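Major pilin backbone protein T-antigen, T13 (Streptococcus pyogenes, PDB 6BBT) forms the repeating backbone subunit of the group A streptococcal pilus, a surface T antigen whose extended beta domains probably resist mechanical and proteolytic attack. Local coordinates at residues 13-18 / 99-104; 69-72 / 77-80. All coordinates share one frame; numbering follows the deposited sequence.

Overall arrangement
Both contacts belong to the isopeptide-containing domain in the first half of the chain, their centres about 12 Å apart. Contact 1 reaches across the interior, from strand 10-17 in one sheet to strand 93-101 in the other; contact 2 ties the loop segment 69-72 to strand 77-83 at the surface. Strand 77-83 runs antiparallel beside strand 10-17, so the two contacts share a sheet, with backbone hydrogen bonds from Lys-78 N to Lys-15 O (2.8 Å) and from Ile-13 N to Ser-80 O (2.9 Å). Along the chain, contact 2 is nested within the loop closed by contact 1, which holds the isopeptide site, Lys-15 linked to Asn-152 beside Glu-101; contact 2 lies one strand away.

Contact 1: 13-18 / 99-104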
# COMPACT_ATOMS: atom_id res chain seq x y z
N ILE A 13 -9.66 7.96 -15.20
CA ILE A 13 -8.55 7.98 -14.25
C ILE A 13 -7.88 6.60 -14.29
O ILE A 13 -8.57 5.57 -14.26
CB ILE A 13 -9.00 8.24 -12.79
CG1 ILE A 13 -9.91 9.47 -12.66
CG2 ILE A 13 -7.79 8.36 -11.87
CD1 ILE A 13 -9.27 10.80 -13.01
N THR A 14 -6.55 6.58 -14.36
CA THR A 14 -5.79 5.35 -14.26
C THR A 14 -4.98 5.40 -12.98
O THR A 14 -4.40 6.42 -12.65
CB THR A 14 -4.86 5.15 -15.47
OG1 THR A 14 -5.67 4.91 -16.62
CG2 THR A 14 -3.93 3.91 -15.28
N LYS A 15 -4.96 4.29 -12.27
CA LYS A 15 -4.10 4.13 -11.12
C LYS A 15 -3.15 2.99 -11.42
O LYS A 15 -3.60 1.92 -11.78
CB LYS A 15 -4.93 3.77 -9.89
CG LYS A 15 -4.12 3.46 -8.65
CD LYS A 15 -3.28 4.64 -8.19
CE LYS A 15 -2.46 4.29 -6.95
NZ LYS A 15 -1.70 5.43 -6.40
N SER A 16 -1.87 3.23 -11.26
CA SER A 16 -0.86 2.18 -11.36
C SER A 16 -0.18 2.04 -10.01
O SER A 16 0.28 3.02 -9.43
CB SER A 16 0.18 2.51 -12.42
OG SER A 16 -0.45 2.61 -13.69
N MET A 17 -0.17 0.82 -9.49
CA MET A 17 0.62 0.49 -8.32
C MET A 17 1.92 -0.12 -8.83
O MET A 17 1.87 -1.05 -9.64
CB MET A 17 -0.10 -0.51 -7.42
CG MET A 17 0.66 -0.86 -6.15
SD MET A 17 0.62 0.49 -4.98
CE MET A 17 -0.68 -0.06 -3.84
N ILE A 18 3.06 0.39 -8.37
CA ILE A 18 4.35 -0.18 -8.71
C ILE A 18 4.39 -1.56 -8.03
O ILE A 18 4.25 -1.66 -6.81
CB ILE A 18 5.53 0.69 -8.21
CG1 ILE A 18 5.51 2.09 -8.87
CG2 ILE A 18 6.88 -0.01 -8.43
CD1 ILE A 18 5.50 2.08 -10.39
N VAL A 99 -7.93 17.79 -10.10
CA VAL A 99 -8.04 16.38 -9.69
C VAL A 99 -6.77 16.00 -8.93
O VAL A 99 -5.67 16.33 -9.36
CB VAL A 99 -8.26 15.45 -10.91
CG1 VAL A 99 -8.24 13.96 -10.52
CG2 VAL A 99 -9.56 15.80 -11.58
N SER A 100 -6.94 15.36 -7.78
CA SER A 100 -5.82 14.89 -6.98
C SER A 100 -6.16 13.56 -6.36
O SER A 100 -7.31 13.11 -6.42
CB SER A 100 -5.49 15.90 -5.88
OG SER A 100 -6.63 16.10 -5.08
N GLU A 101 -5.15 12.93 -5.79
CA GLU A 101 -5.31 11.69 -5.05
C GLU A 101 -5.14 12.00 -3.58
O GLU A 101 -4.16 12.61 -3.19
CB GLU A 101 -4.26 10.67 -5.45
CG GLU A 101 -4.34 9.36 -4.67
CD GLU A 101 -3.29 8.35 -5.13
OE1 GLU A 101 -3.42 7.78 -6.22
OE2 GLU A 101 -2.33 8.15 -4.38
N GLN A 102 -6.06 11.53 -2.78
CA GLN A 102 -5.98 11.64 -1.33
C GLN A 102 -4.81 10.84 -0.75
O GLN A 102 -4.60 9.66 -1.11
CB GLN A 102 -7.30 11.13 -0.76
CG GLN A 102 -7.48 11.23 0.72
CD GLN A 102 -8.91 10.89 1.10
OE1 GLN A 102 -9.31 9.72 1.19
NE2 GLN A 102 -9.71 11.94 1.30
N ASN A 103 -4.05 11.46 0.13
CA ASN A 103 -3.06 10.76 0.92
C ASN A 103 -3.72 10.17 2.17
O ASN A 103 -3.97 10.88 3.15
CB ASN A 103 -1.89 11.67 1.27
CG ASN A 103 -0.71 10.91 1.83
OD1 ASN A 103 -0.86 10.03 2.69
ND2 ASN A 103 0.48 11.23 1.35
N ASP A 104 -4.01 8.87 2.13
CA ASP A 104 -4.68 8.22 3.27
C ASP A 104 -3.75 7.88 4.43
O ASP A 104 -4.23 7.46 5.48
CB ASP A 104 -5.41 6.96 2.82
CG ASP A 104 -6.47 7.24 1.79
OD1 ASP A 104 -7.18 8.26 1.91
OD2 ASP A 104 -6.62 6.43 0.85
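Lys-15 and Glu-101 meet between the two sheets, their side chains crossing at about a right angle. The polar contact is a hydrogen bond from Lys-15 NZ to Glu-101 OE1, 2.9 Å long and distinctly bent (131° at the hydrogen). It uses the syn side of the carboxylate and lies 16° out of its plane, while Glu-101 OE2 is 3.4 Å from Lys-15 NZ. Glutamate suits the site because its chain, extended with CG anti to the backbone N (chi1 178°), carries the acid deep into the interior. There OE2 is satisfied by the backbone N of Asp-112. Lysine has the length to come from the other sheet, turning at chi2 before running straight to NZ.

The apolar contact is slighter: Ile-13 CD1 and Val-99 CG1 face each other tip to tip at 4.2 Å. Such branched residues favour strands, and their methyls meet between the sheets. Phe-31, Val-65 and Tyr-67 add to the apolar surroundings of Lys-15.

Covalently, Lys-15 NZ is joined to CG of Asn-152, making it an amide nitrogen. This lysine, asparagine and buried acid are the hallmark of intramolecular isopeptide domains, and Glu-101 probably assisted formation of the cross-link, as in related pilins.

Contact 2: 69-72 / 77-80; sequences NTDK and NKTS
Asp-71 and Lys-78 form a single salt bridge, with NZ of Lys-78 donating a hydrogen bond of 3.0 Å to OD2 of Asp-71. The ammonium stands well above the carboxylate, 54° out of its plane, and is lopsidedly placed: OD1 of Asp-71 is 3.7 Å from Lys-78 NZ. OD2 has a second grip, since it also accepts a hydrogen bond from the backbone N of Asp-68; the short aspartate chain is thus held against the backbone of its own loop, which probably restrains the carboxylate.

The well-packed side of the contact belongs to the lysine. Its chain bends at chi2 (-78°) and then runs straight; the side chain packs on Val-65 and Tyr-67 of strand 62-67 and delivers its charge to the loop. A long chain suits this place, because the backbones stay far apart; even the closest CA atoms, those of Asp-71 and Asn-77, are 9.6 Å from each other. The contact consists of this single pair, burying 64 Å² in all, and at the surface both residues are partly exposed, so the charged ends form its looser side.

Asp-71 also rests on Met-26. The bridge joins the loop after strand 62-67 to strand 77-83. That strand pairs antiparallel with strand 10-17, through backbone bonds of Lys-78 with Lys-15 and Ser-80 with Ile-13, while the side chains of Lys-78 and Ser-80 pack on strand 62-67 of the other sheet.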
# COMPACT_ATOMS: atom_id res chain seq x y z
N ASN A 69 -5.34 -8.44 -1.62
CA ASN A 69 -4.18 -9.32 -1.51
C ASN A 69 -4.01 -10.29 -2.69
O ASN A 69 -2.92 -10.78 -2.92
CB ASN A 69 -4.25 -10.15 -0.23
CG ASN A 69 -4.20 -9.31 1.06
OD1 ASN A 69 -4.72 -9.75 2.06
ND2 ASN A 69 -3.62 -8.11 1.03
N THR A 70 -5.09 -10.59 -3.40
CA THR A 70 -5.00 -11.44 -4.58
C THR A 70 -4.48 -10.73 -5.84
O THR A 70 -4.23 -11.38 -6.85
CB THR A 70 -6.36 -12.08 -4.94
OG1 THR A 70 -7.29 -11.08 -5.32
CG2 THR A 70 -6.92 -12.90 -3.79
N ASP A 71 -4.36 -9.40 -5.81
CA ASP A 71 -3.87 -8.67 -6.98
C ASP A 71 -2.37 -8.88 -7.15
O ASP A 71 -1.58 -8.65 -6.23
CB ASP A 71 -4.22 -7.18 -6.90
CG ASP A 71 -5.71 -6.92 -7.05
OD1 ASP A 71 -6.42 -7.75 -7.68
OD2 ASP A 71 -6.21 -5.90 -6.52
N LYS A 72 -2.01 -9.39 -8.33
CA LYS A 72 -0.63 -9.67 -8.68
C LYS A 72 -0.26 -8.76 -9.86
O LYS A 72 -0.98 -7.78 -10.15
CB LYS A 72 -0.45 -11.17 -9.00
CG LYS A 72 -0.72 -12.14 -7.85
CD LYS A 72 0.35 -11.98 -6.77
CE LYS A 72 0.07 -12.76 -5.51
NZ LYS A 72 0.95 -12.30 -4.38
N ASN A 77 -2.79 -2.34 -12.30
CA ASN A 77 -3.36 -1.11 -12.85
C ASN A 77 -4.87 -1.18 -12.77
O ASN A 77 -5.45 -2.19 -13.12
CB ASN A 77 -2.90 -0.90 -14.29
CG ASN A 77 -1.40 -0.82 -14.41
OD1 ASN A 77 -0.74 -0.18 -13.60
ND2 ASN A 77 -0.84 -1.50 -15.39
N LYS A 78 -5.49 -0.10 -12.28
CA LYS A 78 -6.93 -0.03 -12.13
C LYS A 78 -7.42 1.24 -12.83
O LYS A 78 -6.64 2.16 -13.06
CB LYS A 78 -7.35 0.09 -10.68
CG LYS A 78 -6.80 -0.92 -9.72
CD LYS A 78 -7.51 -2.22 -9.81
CE LYS A 78 -6.83 -3.18 -8.86
NZ LYS A 78 -7.56 -4.44 -8.72
N THR A 79 -8.71 1.28 -13.14
CA THR A 79 -9.31 2.46 -13.76
C THR A 79 -10.59 2.86 -13.06
O THR A 79 -11.31 2.03 -12.53
CB THR A 79 -9.60 2.22 -15.25
OG1 THR A 79 -10.62 1.22 -15.38
CG2 THR A 79 -8.36 1.77 -15.98
N SER A 80 -10.85 4.16 -13.04
CA SER A 80 -12.13 4.69 -12.62
C SER A 80 -12.44 5.89 -13.52
O SER A 80 -11.77 6.11 -14.54
CB SER A 80 -12.07 5.11 -11.14
OG SER A 80 -13.38 5.38 -10.66